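Local coordinates for sugar ABC transporter substrate-binding protein, BlMnBP1 (Bifidobacterium animalis subsp. lactis ATCC 27673, PDB 6I5R) that binds manno-oligosaccharides such as mannobiose and probably delivers them to an ABC transporter for uptake, at residues 129-134 with 138-143. Residues are numbered along the deposited sequence; the frame is centred on the assembly and turned at random.
Sequences KLADEK and GQTYGI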
ATOM      1  N   LYS A 129       6.125  -2.871 -14.732  1.00 20.61           N
ATOM      2  CA  LYS A 129       6.907  -2.553 -13.551  1.00 18.25           C
ATOM      3  C   LYS A 129       6.548  -3.483 -12.388  1.00 16.39           C
ATOM      4  O   LYS A 129       5.455  -4.057 -12.322  1.00 21.35           O
ATOM      5  CB  LYS A 129       6.661  -1.104 -13.134  1.00 17.59           C
ATOM      6  CG  LYS A 129       6.952  -0.112 -14.228  1.00 22.26           C
ATOM      7  CD  LYS A 129       6.610   1.320 -13.845  1.00 19.05           C
ATOM      8  CE  LYS A 129       6.536   2.174 -15.104  1.00 22.06           C
ATOM      9  NZ  LYS A 129       6.091   3.577 -14.882  1.00 26.65           N
ATOM     10  N   LEU A 130       7.495  -3.648 -11.477  1.00 19.00           N
ATOM     11  CA  LEU A 130       7.272  -4.365 -10.232  1.00 17.54           C
ATOM     12  C   LEU A 130       6.892  -5.820 -10.485  1.00 19.86           C
ATOM     13  O   LEU A 130       6.097  -6.400  -9.754  1.00 16.39           O
ATOM     14  CB  LEU A 130       6.203  -3.666  -9.399  1.00 17.43           C
ATOM     15  CG  LEU A 130       6.547  -2.206  -9.137  1.00 16.55           C
ATOM     16  CD1 LEU A 130       5.350  -1.474  -8.529  1.00 19.73           C
ATOM     17  CD2 LEU A 130       7.743  -2.086  -8.193  1.00 25.86           C
ATOM     18  N   ALA A 131       7.481  -6.413 -11.525  1.00 18.94           N
ATOM     19  CA  ALA A 131       7.116  -7.762 -11.913  1.00 17.69           C
ATOM     20  C   ALA A 131       7.508  -8.796 -10.877  1.00 19.82           C
ATOM     21  O   ALA A 131       6.885  -9.853 -10.831  1.00 16.39           O
ATOM     22  CB  ALA A 131       7.754  -8.132 -13.260  1.00 18.63           C
ATOM     23  N   ASP A 132       8.496  -8.514 -10.039  1.00 16.39           N
ATOM     24  CA  ASP A 132       8.963  -9.478  -9.053  1.00 16.39           C
ATOM     25  C   ASP A 132       8.361  -9.248  -7.680  1.00 18.89           C
ATOM     26  O   ASP A 132       8.758  -9.922  -6.718  1.00 17.26           O
ATOM     27  CB  ASP A 132      10.502  -9.431  -8.973  1.00 21.26           C
ATOM     28  CG  ASP A 132      11.017  -8.122  -8.435  1.00 19.98           C
ATOM     29  OD1 ASP A 132      10.200  -7.257  -8.068  1.00 27.44           O
ATOM     30  OD2 ASP A 132      12.259  -7.924  -8.378  1.00 34.04           O
ATOM     31  N   GLU A 133       7.429  -8.298  -7.560  1.00 17.20           N
ATOM     32  CA  GLU A 133       6.823  -8.012  -6.265  1.00 20.29           C
ATOM     33  C   GLU A 133       5.902  -9.149  -5.836  1.00 19.71           C
ATOM     34  O   GLU A 133       5.965  -9.622  -4.696  1.00 18.68           O
ATOM     35  CB  GLU A 133       6.077  -6.675  -6.347  1.00 20.37           C
ATOM     36  CG  GLU A 133       5.461  -6.191  -5.071  1.00 16.39           C
ATOM     37  CD  GLU A 133       4.706  -4.881  -5.282  1.00 20.87           C
ATOM     38  OE1 GLU A 133       3.629  -4.937  -5.894  1.00 23.25           O
ATOM     39  OE2 GLU A 133       5.175  -3.803  -4.855  1.00 21.25           O
ATOM     40  N   LYS A 134       5.042  -9.608  -6.741  1.00 16.95           N
ATOM     41  CA  LYS A 134       4.167 -10.754  -6.472  1.00 17.55           C
ATOM     42  C   LYS A 134       4.587 -11.902  -7.380  1.00 18.90           C
ATOM     43  O   LYS A 134       3.910 -12.235  -8.343  1.00 18.94           O
ATOM     44  CB  LYS A 134       2.710 -10.391  -6.683  1.00 18.82           C
ATOM     45  CG  LYS A 134       2.284  -9.127  -5.967  1.00 21.47           C
ATOM     46  CD  LYS A 134       2.140  -9.346  -4.474  1.00 19.90           C
ATOM     47  CE  LYS A 134       1.483  -8.166  -3.794  1.00 20.23           C
ATOM     48  NZ  LYS A 134       1.412  -8.352  -2.343  1.00 22.68           N
ATOM     49  N   GLY A 138      10.189 -17.934  -9.867  1.00 19.43           N
ATOM     50  CA  GLY A 138      10.414 -17.414 -11.211  1.00 16.39           C
ATOM     51  C   GLY A 138       9.181 -17.062 -12.017  1.00 21.50           C
ATOM     52  O   GLY A 138       9.292 -16.770 -13.221  1.00 16.39           O
ATOM     53  N   GLN A 139       8.005 -17.099 -11.410  1.00 19.23           N
ATOM     54  CA  GLN A 139       6.767 -16.743 -12.088  1.00 17.33           C
ATOM     55  C   GLN A 139       6.139 -15.559 -11.359  1.00 16.39           C
ATOM     56  O   GLN A 139       6.205 -15.474 -10.129  1.00 16.39           O
ATOM     57  CB  GLN A 139       5.793 -17.906 -12.113  1.00 17.09           C
ATOM     58  CG  GLN A 139       6.236 -19.123 -12.868  1.00 20.32           C
ATOM     59  CD  GLN A 139       6.157 -18.959 -14.390  1.00 20.04           C
ATOM     60  OE1 GLN A 139       5.181 -18.445 -14.914  1.00 22.93           O
ATOM     61  NE2 GLN A 139       7.186 -19.435 -15.107  1.00 26.16           N
ATOM     62  N   THR A 140       5.532 -14.667 -12.131  1.00 16.83           N
ATOM     63  CA  THR A 140       4.757 -13.546 -11.612  1.00 16.39           C
ATOM     64  C   THR A 140       3.271 -13.901 -11.506  1.00 16.87           C
ATOM     65  O   THR A 140       2.644 -14.319 -12.492  1.00 16.39           O
ATOM     66  CB  THR A 140       4.963 -12.341 -12.528  1.00 19.80           C
ATOM     67  OG1 THR A 140       6.348 -11.945 -12.513  1.00 16.39           O
ATOM     68  CG2 THR A 140       4.110 -11.184 -12.080  1.00 21.73           C
ATOM     69  N   TYR A 141       2.711 -13.724 -10.302  1.00 16.39           N
ATOM     70  CA  TYR A 141       1.324 -14.060 -10.002  1.00 17.23           C
ATOM     71  C   TYR A 141       0.437 -12.846  -9.728  1.00 16.39           C
ATOM     72  O   TYR A 141      -0.787 -13.002  -9.612  1.00 16.39           O
ATOM     73  CB  TYR A 141       1.273 -15.001  -8.793  1.00 19.18           C
ATOM     74  CG  TYR A 141       1.924 -16.320  -9.042  1.00 17.95           C
ATOM     75  CD1 TYR A 141       3.273 -16.541  -8.752  1.00 16.39           C
ATOM     76  CD2 TYR A 141       1.183 -17.375  -9.551  1.00 16.39           C
ATOM     77  CE1 TYR A 141       3.844 -17.768  -8.971  1.00 16.39           C
ATOM     78  CE2 TYR A 141       1.749 -18.576  -9.794  1.00 16.39           C
ATOM     79  CZ  TYR A 141       3.070 -18.789  -9.489  1.00 20.49           C
ATOM     80  OH  TYR A 141       3.616 -20.038  -9.744  1.00 16.39           O
ATOM     81  N   GLY A 142       1.007 -11.661  -9.611  1.00 16.39           N
ATOM     82  CA  GLY A 142       0.217 -10.457  -9.435  1.00 16.44           C
ATOM     83  C   GLY A 142       0.809  -9.302 -10.212  1.00 18.03           C
ATOM     84  O   GLY A 142       2.022  -9.198 -10.386  1.00 16.39           O
ATOM     85  N   ILE A 143      -0.078  -8.436 -10.695  1.00 16.39           N
ATOM     86  CA  ILE A 143       0.284  -7.186 -11.355  1.00 16.39           C
ATOM     87  C   ILE A 143      -0.290  -6.039 -10.529  1.00 18.56           C
ATOM     88  O   ILE A 143      -1.478  -6.042 -10.199  1.00 16.39           O
ATOM     89  CB  ILE A 143      -0.252  -7.129 -12.796  1.00 17.10           C
ATOM     90  CG1 ILE A 143       0.232  -8.353 -13.592  1.00 16.39           C
ATOM     91  CG2 ILE A 143       0.143  -5.821 -13.470  1.00 21.70           C
ATOM     92  CD1 ILE A 143      -0.091  -8.304 -15.088  1.00 16.39           C
TER
HETATM   93  O   HOH W   1       4.256  -8.255  -9.218  1.00 16.39           O
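T140 and A131 meet through a hydroxyl and a backbone carbonyl: T140 OG1 donates to A131 O at 2.7 Å, coming from above the carbonyl plane, 36° out of it. With OG1 anti to its own carbonyl carbon (chi1 -63°), the hydroxyl faces the loop, and the methyl CG2 lies against the same oxygen, 3.3 Å from A131 O. A beta-branched residue suits this place because one branch bonds while the other packs. T140 OG1 is also hydrogen-bonded to T121 OG1, so the buried hydroxyl ties two neighbouring pieces of chain together. A valine here would keep the bulk but would probably leave A131 O without its hydroxyl donor and T121 without its partner.

Farther along, two backbone N-H groups grip the oxygen of K134. Y141 N lies 2.7 Å from K134 O, nearly straight along the C=O. G142 N, 3.2 Å from K134 O, has a more bent N-H...O angle of 139° but sits in the carbonyl plane on a lone pair. Two successive N-H groups on one carbonyl, with Y141 near-helical, are consistent with a classic beta bulge in strand 139-155. K134 CB rests 3.6 Å from G142 N; a side chain on G142 would run into it, which is why glycine fits there. The lysine chain bends at chi2 and leads away, touching S322, while the Y141 ring also turns off, leaving K134 O near its edge. A water accepts the N-H of K134 N at 2.9 Å and lies within hydrogen-bonding distance of L130 O and G142 O, linking the two backbones.

Residues 129-134 lead into strand 135-136, which turns through G138 into strand 139-155; the contact lies at the open end of this antiparallel hairpin. Helix 121-124 covers one side, with M124 touching A131 and T140, while strand 314-325 meets E133 and K134.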